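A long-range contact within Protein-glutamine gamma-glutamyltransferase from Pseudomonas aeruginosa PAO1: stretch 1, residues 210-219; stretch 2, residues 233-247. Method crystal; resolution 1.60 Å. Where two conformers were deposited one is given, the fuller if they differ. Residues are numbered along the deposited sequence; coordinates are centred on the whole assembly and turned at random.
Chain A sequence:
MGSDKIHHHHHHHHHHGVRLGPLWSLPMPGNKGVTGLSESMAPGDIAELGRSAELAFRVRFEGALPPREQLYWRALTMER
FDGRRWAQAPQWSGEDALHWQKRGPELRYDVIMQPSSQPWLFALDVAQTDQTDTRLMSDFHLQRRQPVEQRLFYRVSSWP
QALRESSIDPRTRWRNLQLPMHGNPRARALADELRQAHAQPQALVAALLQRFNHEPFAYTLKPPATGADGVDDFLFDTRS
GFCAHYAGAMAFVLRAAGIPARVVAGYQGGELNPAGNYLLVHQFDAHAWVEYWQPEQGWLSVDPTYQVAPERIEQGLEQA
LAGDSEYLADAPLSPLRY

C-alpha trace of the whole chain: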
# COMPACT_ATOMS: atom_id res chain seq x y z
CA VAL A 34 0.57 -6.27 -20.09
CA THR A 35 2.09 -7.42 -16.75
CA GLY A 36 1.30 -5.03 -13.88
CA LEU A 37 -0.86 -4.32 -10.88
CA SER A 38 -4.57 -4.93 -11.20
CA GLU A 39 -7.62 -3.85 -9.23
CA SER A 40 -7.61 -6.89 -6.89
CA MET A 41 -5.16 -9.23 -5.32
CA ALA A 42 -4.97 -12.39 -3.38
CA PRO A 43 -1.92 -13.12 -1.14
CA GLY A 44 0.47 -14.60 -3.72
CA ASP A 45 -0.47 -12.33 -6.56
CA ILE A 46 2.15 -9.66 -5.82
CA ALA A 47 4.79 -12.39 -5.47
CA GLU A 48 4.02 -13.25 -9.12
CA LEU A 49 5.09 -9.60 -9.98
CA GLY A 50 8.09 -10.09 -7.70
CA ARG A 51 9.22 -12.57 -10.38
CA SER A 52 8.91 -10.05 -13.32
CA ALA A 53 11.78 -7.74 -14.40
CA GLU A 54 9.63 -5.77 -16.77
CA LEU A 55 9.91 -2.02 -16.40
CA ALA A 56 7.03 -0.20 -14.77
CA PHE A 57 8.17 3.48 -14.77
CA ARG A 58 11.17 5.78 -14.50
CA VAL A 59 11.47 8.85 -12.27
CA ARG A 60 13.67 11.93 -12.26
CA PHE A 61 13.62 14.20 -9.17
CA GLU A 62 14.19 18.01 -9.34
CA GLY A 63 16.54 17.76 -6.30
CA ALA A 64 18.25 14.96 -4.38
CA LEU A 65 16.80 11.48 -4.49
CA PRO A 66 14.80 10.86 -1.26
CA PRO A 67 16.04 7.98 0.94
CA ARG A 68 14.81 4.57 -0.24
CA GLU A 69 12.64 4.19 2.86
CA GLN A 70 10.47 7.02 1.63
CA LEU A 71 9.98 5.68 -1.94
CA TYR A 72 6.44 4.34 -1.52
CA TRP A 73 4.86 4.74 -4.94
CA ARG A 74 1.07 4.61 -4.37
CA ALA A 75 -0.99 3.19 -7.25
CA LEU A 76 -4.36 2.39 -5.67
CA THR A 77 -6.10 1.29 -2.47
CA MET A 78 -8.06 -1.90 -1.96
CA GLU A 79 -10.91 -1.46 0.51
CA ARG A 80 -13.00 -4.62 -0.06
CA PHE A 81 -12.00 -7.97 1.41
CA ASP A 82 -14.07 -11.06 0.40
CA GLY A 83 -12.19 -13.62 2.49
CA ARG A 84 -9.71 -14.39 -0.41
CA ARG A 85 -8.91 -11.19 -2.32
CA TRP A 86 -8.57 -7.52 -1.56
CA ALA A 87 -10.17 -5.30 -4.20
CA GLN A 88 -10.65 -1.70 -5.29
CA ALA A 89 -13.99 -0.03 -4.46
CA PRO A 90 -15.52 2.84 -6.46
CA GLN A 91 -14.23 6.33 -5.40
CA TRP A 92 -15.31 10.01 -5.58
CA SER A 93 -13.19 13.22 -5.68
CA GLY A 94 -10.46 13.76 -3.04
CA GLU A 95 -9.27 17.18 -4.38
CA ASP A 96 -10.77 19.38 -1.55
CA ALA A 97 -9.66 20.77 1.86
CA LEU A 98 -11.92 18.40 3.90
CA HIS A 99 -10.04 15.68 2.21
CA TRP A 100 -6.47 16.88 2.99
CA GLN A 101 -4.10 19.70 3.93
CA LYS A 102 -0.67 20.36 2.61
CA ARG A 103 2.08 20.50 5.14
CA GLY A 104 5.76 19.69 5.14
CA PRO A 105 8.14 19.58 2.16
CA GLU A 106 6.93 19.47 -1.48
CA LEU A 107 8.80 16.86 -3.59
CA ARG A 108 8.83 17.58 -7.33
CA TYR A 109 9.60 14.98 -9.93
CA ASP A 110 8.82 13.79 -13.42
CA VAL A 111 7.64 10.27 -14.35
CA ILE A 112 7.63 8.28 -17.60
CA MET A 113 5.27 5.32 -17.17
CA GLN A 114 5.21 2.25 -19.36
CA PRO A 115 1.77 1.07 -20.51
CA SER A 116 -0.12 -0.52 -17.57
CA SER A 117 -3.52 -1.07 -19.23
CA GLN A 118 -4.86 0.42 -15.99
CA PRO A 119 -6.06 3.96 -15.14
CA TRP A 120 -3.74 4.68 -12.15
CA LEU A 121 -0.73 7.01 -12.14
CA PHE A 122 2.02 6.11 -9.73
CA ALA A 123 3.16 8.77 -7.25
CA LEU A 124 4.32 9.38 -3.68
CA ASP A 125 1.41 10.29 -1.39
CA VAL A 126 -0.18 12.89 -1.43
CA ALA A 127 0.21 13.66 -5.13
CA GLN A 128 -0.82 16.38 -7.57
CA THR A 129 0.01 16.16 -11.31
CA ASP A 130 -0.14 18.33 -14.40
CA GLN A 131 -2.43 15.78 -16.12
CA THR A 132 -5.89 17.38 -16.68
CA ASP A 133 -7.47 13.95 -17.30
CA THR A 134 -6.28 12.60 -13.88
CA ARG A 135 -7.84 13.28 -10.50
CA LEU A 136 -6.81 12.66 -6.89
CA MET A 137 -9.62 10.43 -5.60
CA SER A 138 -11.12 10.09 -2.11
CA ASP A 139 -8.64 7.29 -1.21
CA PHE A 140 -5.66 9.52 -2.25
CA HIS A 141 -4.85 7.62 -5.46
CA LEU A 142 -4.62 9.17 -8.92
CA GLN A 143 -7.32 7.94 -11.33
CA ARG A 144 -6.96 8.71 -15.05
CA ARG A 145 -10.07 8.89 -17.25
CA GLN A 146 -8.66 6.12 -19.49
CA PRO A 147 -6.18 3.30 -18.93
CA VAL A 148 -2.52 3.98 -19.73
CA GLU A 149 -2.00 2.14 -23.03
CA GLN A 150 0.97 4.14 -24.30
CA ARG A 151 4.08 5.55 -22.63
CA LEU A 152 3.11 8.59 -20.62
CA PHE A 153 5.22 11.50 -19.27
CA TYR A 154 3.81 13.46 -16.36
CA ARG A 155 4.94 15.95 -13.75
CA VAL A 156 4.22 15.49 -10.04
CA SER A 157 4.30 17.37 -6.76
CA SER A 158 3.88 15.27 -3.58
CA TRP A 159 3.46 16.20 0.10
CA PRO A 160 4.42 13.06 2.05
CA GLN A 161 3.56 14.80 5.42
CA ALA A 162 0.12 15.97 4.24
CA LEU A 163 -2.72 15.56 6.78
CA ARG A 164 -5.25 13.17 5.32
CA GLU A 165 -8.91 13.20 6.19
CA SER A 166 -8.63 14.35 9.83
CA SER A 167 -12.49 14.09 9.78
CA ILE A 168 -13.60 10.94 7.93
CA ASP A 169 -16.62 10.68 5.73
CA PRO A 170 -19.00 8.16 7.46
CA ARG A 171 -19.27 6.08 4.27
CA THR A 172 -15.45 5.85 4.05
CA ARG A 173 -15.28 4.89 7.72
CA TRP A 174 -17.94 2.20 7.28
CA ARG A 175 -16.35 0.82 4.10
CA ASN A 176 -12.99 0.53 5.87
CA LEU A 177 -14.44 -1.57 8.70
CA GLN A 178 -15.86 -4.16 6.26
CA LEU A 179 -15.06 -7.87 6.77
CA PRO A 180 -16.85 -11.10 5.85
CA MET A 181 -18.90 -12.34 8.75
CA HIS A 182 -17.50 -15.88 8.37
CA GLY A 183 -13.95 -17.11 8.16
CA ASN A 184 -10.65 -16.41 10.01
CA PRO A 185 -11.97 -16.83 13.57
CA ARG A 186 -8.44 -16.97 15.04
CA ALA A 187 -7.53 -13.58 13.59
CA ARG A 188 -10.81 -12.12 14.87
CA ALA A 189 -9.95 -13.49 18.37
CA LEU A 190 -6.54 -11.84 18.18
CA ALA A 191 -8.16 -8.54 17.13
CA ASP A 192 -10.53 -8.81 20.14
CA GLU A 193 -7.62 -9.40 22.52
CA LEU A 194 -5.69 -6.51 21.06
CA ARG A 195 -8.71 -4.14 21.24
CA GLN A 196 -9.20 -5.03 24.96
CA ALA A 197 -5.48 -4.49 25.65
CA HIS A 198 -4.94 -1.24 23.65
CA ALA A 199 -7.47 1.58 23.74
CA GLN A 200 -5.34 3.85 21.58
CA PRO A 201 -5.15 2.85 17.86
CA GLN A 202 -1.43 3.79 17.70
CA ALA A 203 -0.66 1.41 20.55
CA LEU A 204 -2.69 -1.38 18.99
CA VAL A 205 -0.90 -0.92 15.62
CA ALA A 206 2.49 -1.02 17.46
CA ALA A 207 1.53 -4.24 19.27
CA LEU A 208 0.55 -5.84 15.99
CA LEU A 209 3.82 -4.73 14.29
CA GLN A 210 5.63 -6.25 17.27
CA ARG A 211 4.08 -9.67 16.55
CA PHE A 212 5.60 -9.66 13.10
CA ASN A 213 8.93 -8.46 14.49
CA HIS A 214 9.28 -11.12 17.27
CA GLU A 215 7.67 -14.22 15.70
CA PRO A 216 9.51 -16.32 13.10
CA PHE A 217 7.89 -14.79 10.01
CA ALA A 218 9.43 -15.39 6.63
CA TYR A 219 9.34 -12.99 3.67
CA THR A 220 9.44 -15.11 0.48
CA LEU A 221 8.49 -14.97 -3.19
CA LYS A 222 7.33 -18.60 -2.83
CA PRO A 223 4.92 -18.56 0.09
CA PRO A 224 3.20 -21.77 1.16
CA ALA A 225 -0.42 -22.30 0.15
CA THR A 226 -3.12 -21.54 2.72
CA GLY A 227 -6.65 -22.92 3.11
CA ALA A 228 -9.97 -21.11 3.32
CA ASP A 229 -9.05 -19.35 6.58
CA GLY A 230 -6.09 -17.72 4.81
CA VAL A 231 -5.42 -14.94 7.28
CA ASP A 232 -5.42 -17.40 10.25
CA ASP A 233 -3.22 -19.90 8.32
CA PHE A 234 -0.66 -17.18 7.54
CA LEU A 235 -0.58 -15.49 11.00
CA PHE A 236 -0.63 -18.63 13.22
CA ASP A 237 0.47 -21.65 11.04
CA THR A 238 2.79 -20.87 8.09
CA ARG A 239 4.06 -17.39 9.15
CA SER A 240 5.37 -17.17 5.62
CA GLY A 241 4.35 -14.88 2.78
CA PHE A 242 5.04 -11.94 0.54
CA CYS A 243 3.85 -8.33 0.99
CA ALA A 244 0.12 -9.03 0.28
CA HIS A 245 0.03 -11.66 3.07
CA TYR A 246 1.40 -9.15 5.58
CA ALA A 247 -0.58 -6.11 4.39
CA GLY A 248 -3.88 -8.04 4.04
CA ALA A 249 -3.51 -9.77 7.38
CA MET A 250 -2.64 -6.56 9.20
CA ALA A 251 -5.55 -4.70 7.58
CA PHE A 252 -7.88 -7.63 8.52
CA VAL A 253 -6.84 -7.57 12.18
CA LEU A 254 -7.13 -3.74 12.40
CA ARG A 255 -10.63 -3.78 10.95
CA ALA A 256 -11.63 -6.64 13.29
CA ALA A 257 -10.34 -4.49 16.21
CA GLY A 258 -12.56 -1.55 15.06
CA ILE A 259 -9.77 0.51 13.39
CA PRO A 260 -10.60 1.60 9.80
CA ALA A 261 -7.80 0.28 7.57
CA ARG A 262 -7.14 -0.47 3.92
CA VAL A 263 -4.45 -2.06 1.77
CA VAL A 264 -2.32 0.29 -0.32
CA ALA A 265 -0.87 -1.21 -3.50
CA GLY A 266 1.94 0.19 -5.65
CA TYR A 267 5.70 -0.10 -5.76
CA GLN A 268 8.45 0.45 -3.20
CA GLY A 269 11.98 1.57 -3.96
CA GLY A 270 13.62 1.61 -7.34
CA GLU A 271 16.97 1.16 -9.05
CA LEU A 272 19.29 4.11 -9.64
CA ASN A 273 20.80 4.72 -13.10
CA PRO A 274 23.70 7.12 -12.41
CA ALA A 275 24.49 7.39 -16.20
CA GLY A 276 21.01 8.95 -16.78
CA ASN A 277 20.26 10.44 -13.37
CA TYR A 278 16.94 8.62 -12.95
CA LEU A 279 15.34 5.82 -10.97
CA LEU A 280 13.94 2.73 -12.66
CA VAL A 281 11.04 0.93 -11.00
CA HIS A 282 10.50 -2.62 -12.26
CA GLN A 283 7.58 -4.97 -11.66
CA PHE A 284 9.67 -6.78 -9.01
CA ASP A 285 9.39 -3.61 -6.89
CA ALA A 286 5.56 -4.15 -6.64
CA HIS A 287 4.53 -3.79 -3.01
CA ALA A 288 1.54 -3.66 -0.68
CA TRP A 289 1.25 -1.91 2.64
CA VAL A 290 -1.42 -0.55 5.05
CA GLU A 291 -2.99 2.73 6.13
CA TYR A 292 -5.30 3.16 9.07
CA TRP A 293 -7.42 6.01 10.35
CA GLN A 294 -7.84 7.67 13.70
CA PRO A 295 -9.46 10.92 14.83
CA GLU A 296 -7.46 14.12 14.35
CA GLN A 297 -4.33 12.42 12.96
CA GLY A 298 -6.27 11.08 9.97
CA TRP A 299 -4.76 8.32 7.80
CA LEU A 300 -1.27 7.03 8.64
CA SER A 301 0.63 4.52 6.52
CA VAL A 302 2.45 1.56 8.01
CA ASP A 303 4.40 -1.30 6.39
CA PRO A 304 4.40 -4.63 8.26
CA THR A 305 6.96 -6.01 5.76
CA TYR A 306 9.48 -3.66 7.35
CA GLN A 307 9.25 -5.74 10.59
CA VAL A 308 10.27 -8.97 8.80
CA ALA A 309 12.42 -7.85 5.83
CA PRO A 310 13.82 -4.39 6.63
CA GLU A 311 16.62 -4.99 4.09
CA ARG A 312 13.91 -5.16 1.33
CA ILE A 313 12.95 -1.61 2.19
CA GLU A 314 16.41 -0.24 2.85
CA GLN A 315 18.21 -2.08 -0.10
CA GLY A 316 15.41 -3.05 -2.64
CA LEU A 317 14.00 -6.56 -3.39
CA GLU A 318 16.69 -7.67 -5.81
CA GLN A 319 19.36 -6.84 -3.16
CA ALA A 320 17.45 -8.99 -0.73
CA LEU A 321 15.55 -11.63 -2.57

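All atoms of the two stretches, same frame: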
# COMPACT_ATOMS: atom_id res chain seq x y z
N GLN A 210 4.72 -5.52 16.42
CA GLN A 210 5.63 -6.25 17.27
C GLN A 210 5.48 -7.76 17.06
O GLN A 210 6.46 -8.55 17.17
CB GLN A 210 5.40 -5.87 18.73
CG GLN A 210 6.21 -4.66 19.17
CD GLN A 210 6.06 -4.55 20.67
OE1 GLN A 210 6.93 -5.00 21.44
NE2 GLN A 210 4.91 -4.07 21.10
N ARG A 211 4.28 -8.24 16.76
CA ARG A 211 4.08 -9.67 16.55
C ARG A 211 4.88 -10.12 15.31
O ARG A 211 5.49 -11.20 15.26
CB ARG A 211 2.61 -10.07 16.39
CG ARG A 211 1.81 -9.93 17.67
CD ARG A 211 0.38 -10.31 17.34
NE ARG A 211 0.23 -11.69 16.91
CZ ARG A 211 -0.01 -12.69 17.75
NH1 ARG A 211 -0.11 -12.45 19.05
NH2 ARG A 211 -0.12 -13.92 17.29
N PHE A 212 4.87 -9.30 14.26
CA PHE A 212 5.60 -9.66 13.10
C PHE A 212 7.12 -9.61 13.38
O PHE A 212 7.89 -10.35 12.81
CB PHE A 212 5.26 -8.74 11.92
CG PHE A 212 3.85 -8.88 11.38
CD1 PHE A 212 3.39 -10.08 10.88
CD2 PHE A 212 2.99 -7.79 11.40
CE1 PHE A 212 2.11 -10.21 10.37
CE2 PHE A 212 1.71 -7.92 10.88
CZ PHE A 212 1.27 -9.12 10.37
N ASN A 213 7.51 -8.65 14.21
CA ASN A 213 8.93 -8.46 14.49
C ASN A 213 9.48 -9.63 15.32
O ASN A 213 10.54 -10.15 15.02
CB ASN A 213 9.16 -7.14 15.19
CG ASN A 213 10.64 -6.80 15.31
OD1 ASN A 213 11.38 -6.86 14.31
ND2 ASN A 213 11.03 -6.36 16.48
N HIS A 214 8.74 -10.10 16.31
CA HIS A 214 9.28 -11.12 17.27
C HIS A 214 9.05 -12.58 16.86
O HIS A 214 9.77 -13.47 17.34
CB HIS A 214 8.65 -10.85 18.62
CG HIS A 214 9.13 -9.57 19.20
ND1 HIS A 214 8.38 -8.83 20.08
CD2 HIS A 214 10.29 -8.90 19.05
CE1 HIS A 214 9.06 -7.75 20.43
NE2 HIS A 214 10.21 -7.75 19.79
N GLU A 215 8.00 -12.88 16.07
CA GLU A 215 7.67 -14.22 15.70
C GLU A 215 8.46 -14.57 14.46
O GLU A 215 8.93 -13.66 13.78
CB GLU A 215 6.16 -14.39 15.54
CG GLU A 215 5.43 -14.12 16.82
CD GLU A 215 3.92 -14.10 16.62
OE1 GLU A 215 3.46 -14.75 15.64
OE2 GLU A 215 3.23 -13.45 17.43
N PRO A 216 8.64 -15.88 14.18
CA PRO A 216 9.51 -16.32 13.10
C PRO A 216 8.85 -16.26 11.72
O PRO A 216 8.78 -17.25 10.98
CB PRO A 216 9.87 -17.75 13.55
CG PRO A 216 8.63 -18.21 14.26
CD PRO A 216 8.13 -17.00 15.00
N PHE A 217 8.48 -15.03 11.34
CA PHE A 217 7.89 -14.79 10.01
C PHE A 217 9.00 -14.79 8.97
O PHE A 217 10.12 -14.28 9.16
CB PHE A 217 7.15 -13.44 10.05
CG PHE A 217 5.77 -13.52 10.65
CD1 PHE A 217 4.68 -13.86 9.85
CD2 PHE A 217 5.55 -13.24 11.98
CE1 PHE A 217 3.41 -13.96 10.39
CE2 PHE A 217 4.29 -13.36 12.53
CZ PHE A 217 3.21 -13.73 11.72
N ALA A 218 8.65 -15.32 7.81
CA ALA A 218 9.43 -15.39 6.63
C ALA A 218 8.81 -14.51 5.56
O ALA A 218 7.55 -14.53 5.33
CB ALA A 218 9.54 -16.82 6.14
N TYR A 219 9.68 -13.82 4.82
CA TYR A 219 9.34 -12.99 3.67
C TYR A 219 9.90 -13.74 2.47
O TYR A 219 11.09 -13.88 2.33
CB TYR A 219 9.97 -11.61 3.77
CG TYR A 219 9.33 -10.62 2.85
CD1 TYR A 219 8.00 -10.30 3.00
CD2 TYR A 219 10.04 -10.03 1.82
CE1 TYR A 219 7.39 -9.41 2.16
CE2 TYR A 219 9.43 -9.13 0.97
CZ TYR A 219 8.10 -8.83 1.16
OH TYR A 219 7.46 -7.94 0.34
N ASP A 233 -4.27 -18.93 8.75
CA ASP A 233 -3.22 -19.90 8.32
C ASP A 233 -1.86 -19.17 8.24
O ASP A 233 -0.81 -19.65 8.72
CB ASP A 233 -3.59 -20.62 7.03
CG ASP A 233 -4.79 -21.56 7.18
OD1 ASP A 233 -5.20 -21.82 8.33
OD2 ASP A 233 -5.34 -21.91 6.14
N PHE A 234 -1.86 -17.98 7.64
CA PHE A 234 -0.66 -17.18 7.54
C PHE A 234 -0.20 -16.70 8.91
O PHE A 234 0.97 -16.84 9.25
CB PHE A 234 -0.86 -16.01 6.57
CG PHE A 234 0.21 -14.97 6.69
CD1 PHE A 234 1.51 -15.21 6.20
CD2 PHE A 234 -0.05 -13.72 7.23
CE1 PHE A 234 2.50 -14.24 6.33
CE2 PHE A 234 0.93 -12.75 7.35
CZ PHE A 234 2.21 -12.99 6.86
N LEU A 235 -1.07 -16.10 9.74
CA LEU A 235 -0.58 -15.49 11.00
C LEU A 235 -0.11 -16.54 12.04
O LEU A 235 0.67 -16.18 12.87
CB LEU A 235 -1.70 -14.67 11.64
CG LEU A 235 -2.00 -13.36 10.96
CD1 LEU A 235 -3.22 -12.69 11.60
CD2 LEU A 235 -0.78 -12.45 11.02
N PHE A 236 -0.76 -17.70 12.05
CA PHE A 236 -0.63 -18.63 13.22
C PHE A 236 -0.02 -19.98 12.81
O PHE A 236 0.38 -20.72 13.70
CB PHE A 236 -1.97 -18.84 13.91
CG PHE A 236 -2.65 -17.55 14.27
CD1 PHE A 236 -2.09 -16.69 15.19
CD2 PHE A 236 -3.87 -17.22 13.71
CE1 PHE A 236 -2.71 -15.50 15.52
CE2 PHE A 236 -4.49 -16.02 14.03
CZ PHE A 236 -3.90 -15.16 14.91
N ASP A 237 -0.01 -20.32 11.53
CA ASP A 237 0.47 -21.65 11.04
C ASP A 237 1.75 -21.49 10.21
O ASP A 237 2.84 -21.85 10.68
CB ASP A 237 -0.63 -22.44 10.34
CG ASP A 237 -1.88 -22.66 11.19
OD1 ASP A 237 -1.81 -22.46 12.43
OD2 ASP A 237 -2.95 -23.02 10.58
N THR A 238 1.66 -20.91 9.01
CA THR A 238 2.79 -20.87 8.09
C THR A 238 3.77 -19.76 8.50
O THR A 238 4.99 -19.89 8.28
CB THR A 238 2.36 -20.75 6.63
OG1 THR A 238 1.84 -19.42 6.42
CG2 THR A 238 1.36 -21.80 6.21
N ARG A 239 3.25 -18.59 8.95
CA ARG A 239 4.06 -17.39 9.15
C ARG A 239 5.01 -17.14 8.01
O ARG A 239 6.14 -16.68 8.21
CB ARG A 239 4.77 -17.41 10.50
CG ARG A 239 3.83 -17.42 11.68
CD ARG A 239 4.58 -17.23 12.97
NE ARG A 239 3.77 -16.99 14.14
CZ ARG A 239 3.11 -17.94 14.80
NH1 ARG A 239 3.11 -19.16 14.32
NH2 ARG A 239 2.38 -17.63 15.86
N SER A 240 4.53 -17.33 6.79
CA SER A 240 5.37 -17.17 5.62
C SER A 240 4.56 -16.58 4.48
O SER A 240 3.48 -17.11 4.14
CB SER A 240 5.95 -18.52 5.19
OG SER A 240 6.73 -18.37 4.01
N GLY A 241 5.08 -15.54 3.86
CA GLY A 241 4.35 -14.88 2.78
C GLY A 241 5.15 -13.80 2.10
O GLY A 241 6.32 -13.51 2.45
N PHE A 242 4.51 -13.10 1.15
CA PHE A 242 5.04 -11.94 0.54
C PHE A 242 4.18 -10.73 0.99
O PHE A 242 3.42 -10.84 1.93
CB PHE A 242 5.14 -12.14 -0.97
CG PHE A 242 6.04 -11.19 -1.70
CD1 PHE A 242 7.41 -11.13 -1.40
CD2 PHE A 242 5.58 -10.35 -2.72
CE1 PHE A 242 8.24 -10.28 -2.10
CE2 PHE A 242 6.43 -9.49 -3.40
CZ PHE A 242 7.76 -9.43 -3.05
N CYS A 243 4.39 -9.57 0.37
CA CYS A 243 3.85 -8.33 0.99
C CYS A 243 2.33 -8.39 1.11
O CYS A 243 1.83 -7.84 2.09
CB CYS A 243 4.25 -7.08 0.24
SG CYS A 243 3.90 -7.17 -1.52
N ALA A 244 1.62 -9.02 0.19
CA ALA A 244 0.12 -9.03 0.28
C ALA A 244 -0.37 -9.85 1.48
O ALA A 244 -1.38 -9.52 2.08
CB ALA A 244 -0.50 -9.58 -0.94
N HIS A 245 0.34 -10.93 1.85
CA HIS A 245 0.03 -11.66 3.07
C HIS A 245 0.10 -10.72 4.27
O HIS A 245 -0.82 -10.70 5.14
CB HIS A 245 0.99 -12.86 3.31
CG HIS A 245 0.90 -13.91 2.28
ND1 HIS A 245 1.48 -13.79 1.05
CD2 HIS A 245 0.28 -15.11 2.33
CE1 HIS A 245 1.22 -14.89 0.36
NE2 HIS A 245 0.51 -15.73 1.13
N TYR A 246 1.18 -9.96 4.43
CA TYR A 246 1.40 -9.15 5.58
C TYR A 246 0.42 -7.97 5.61
O TYR A 246 -0.18 -7.68 6.61
CB TYR A 246 2.84 -8.60 5.63
CG TYR A 246 3.84 -9.69 5.96
CD1 TYR A 246 4.41 -10.47 4.96
CD2 TYR A 246 4.15 -9.96 7.27
CE1 TYR A 246 5.22 -11.55 5.26
CE2 TYR A 246 5.00 -11.01 7.57
CZ TYR A 246 5.54 -11.79 6.59
OH TYR A 246 6.38 -12.83 6.96
N ALA A 247 0.29 -7.29 4.47
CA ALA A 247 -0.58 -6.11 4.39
C ALA A 247 -2.05 -6.51 4.63
O ALA A 247 -2.75 -5.84 5.38
CB ALA A 247 -0.44 -5.39 3.07
O HOH W 1 0.91 -14.10 14.66
O HOH W 2 8.00 -19.00 9.04

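A short pairing of parallel strands satisfies few backbone groups, so side chains on both flanks must often complete the contact; residues 210-219 and 233-247 of this transglutaminase illustrate the principle, burying 750 Å² between them. The second stretch enters as a helix. Phe234 offers one ring face to Phe217, with CZ 3.9 Å from Phe217 CE1, and Leu235 places CD2 3.7 Å from Phe212 CE1, so that branched aliphatic and flat aromatic groups fill the space between the segments. The helix also contributes a polar link: a water donates to Leu235 O and Glu215 OE1 and accepts from Arg211 NH2, each at 2.8 Å. Beside it, Phe236 turns its ring edge to Arg211, CE1 lying 3.5 Å from NH2.

Arg239, where the chain leaves the helix with positive phi, does three jobs. Its NE donates to Glu215 OE1 at 2.7 Å within a salt bridge, its CB sits over the face of Phe217, 3.9 Å from the ring centroid, and its carbonyl O accepts from Ala218 N at 2.9 Å. The last bond opens the parallel ladder, in which Ser240 pairs with Ala218, their small side chains on the same face. Gly241 N then donates to Ala218 O at 3.0 Å. Glycine suits this position: an ideal CB would lie 2.4 Å from His245 CG.

Phe242, just before the next helix, lies nearly parallel to the Tyr219 ring but slid aside, with centroids 4.8 Å apart. Cys243 CB approaches Tyr219 OH to 3.3 Å. Finally, buried Tyr246 combines both modes of contact. Its OH donates to Ala218 O at 2.6 Å, giving that carbonyl a second hydrogen bond, while its ring packs against Phe217 and Tyr219 and directs an edge toward the face of Phe212, CD2 lying 3.7 Å from Phe212 CD1.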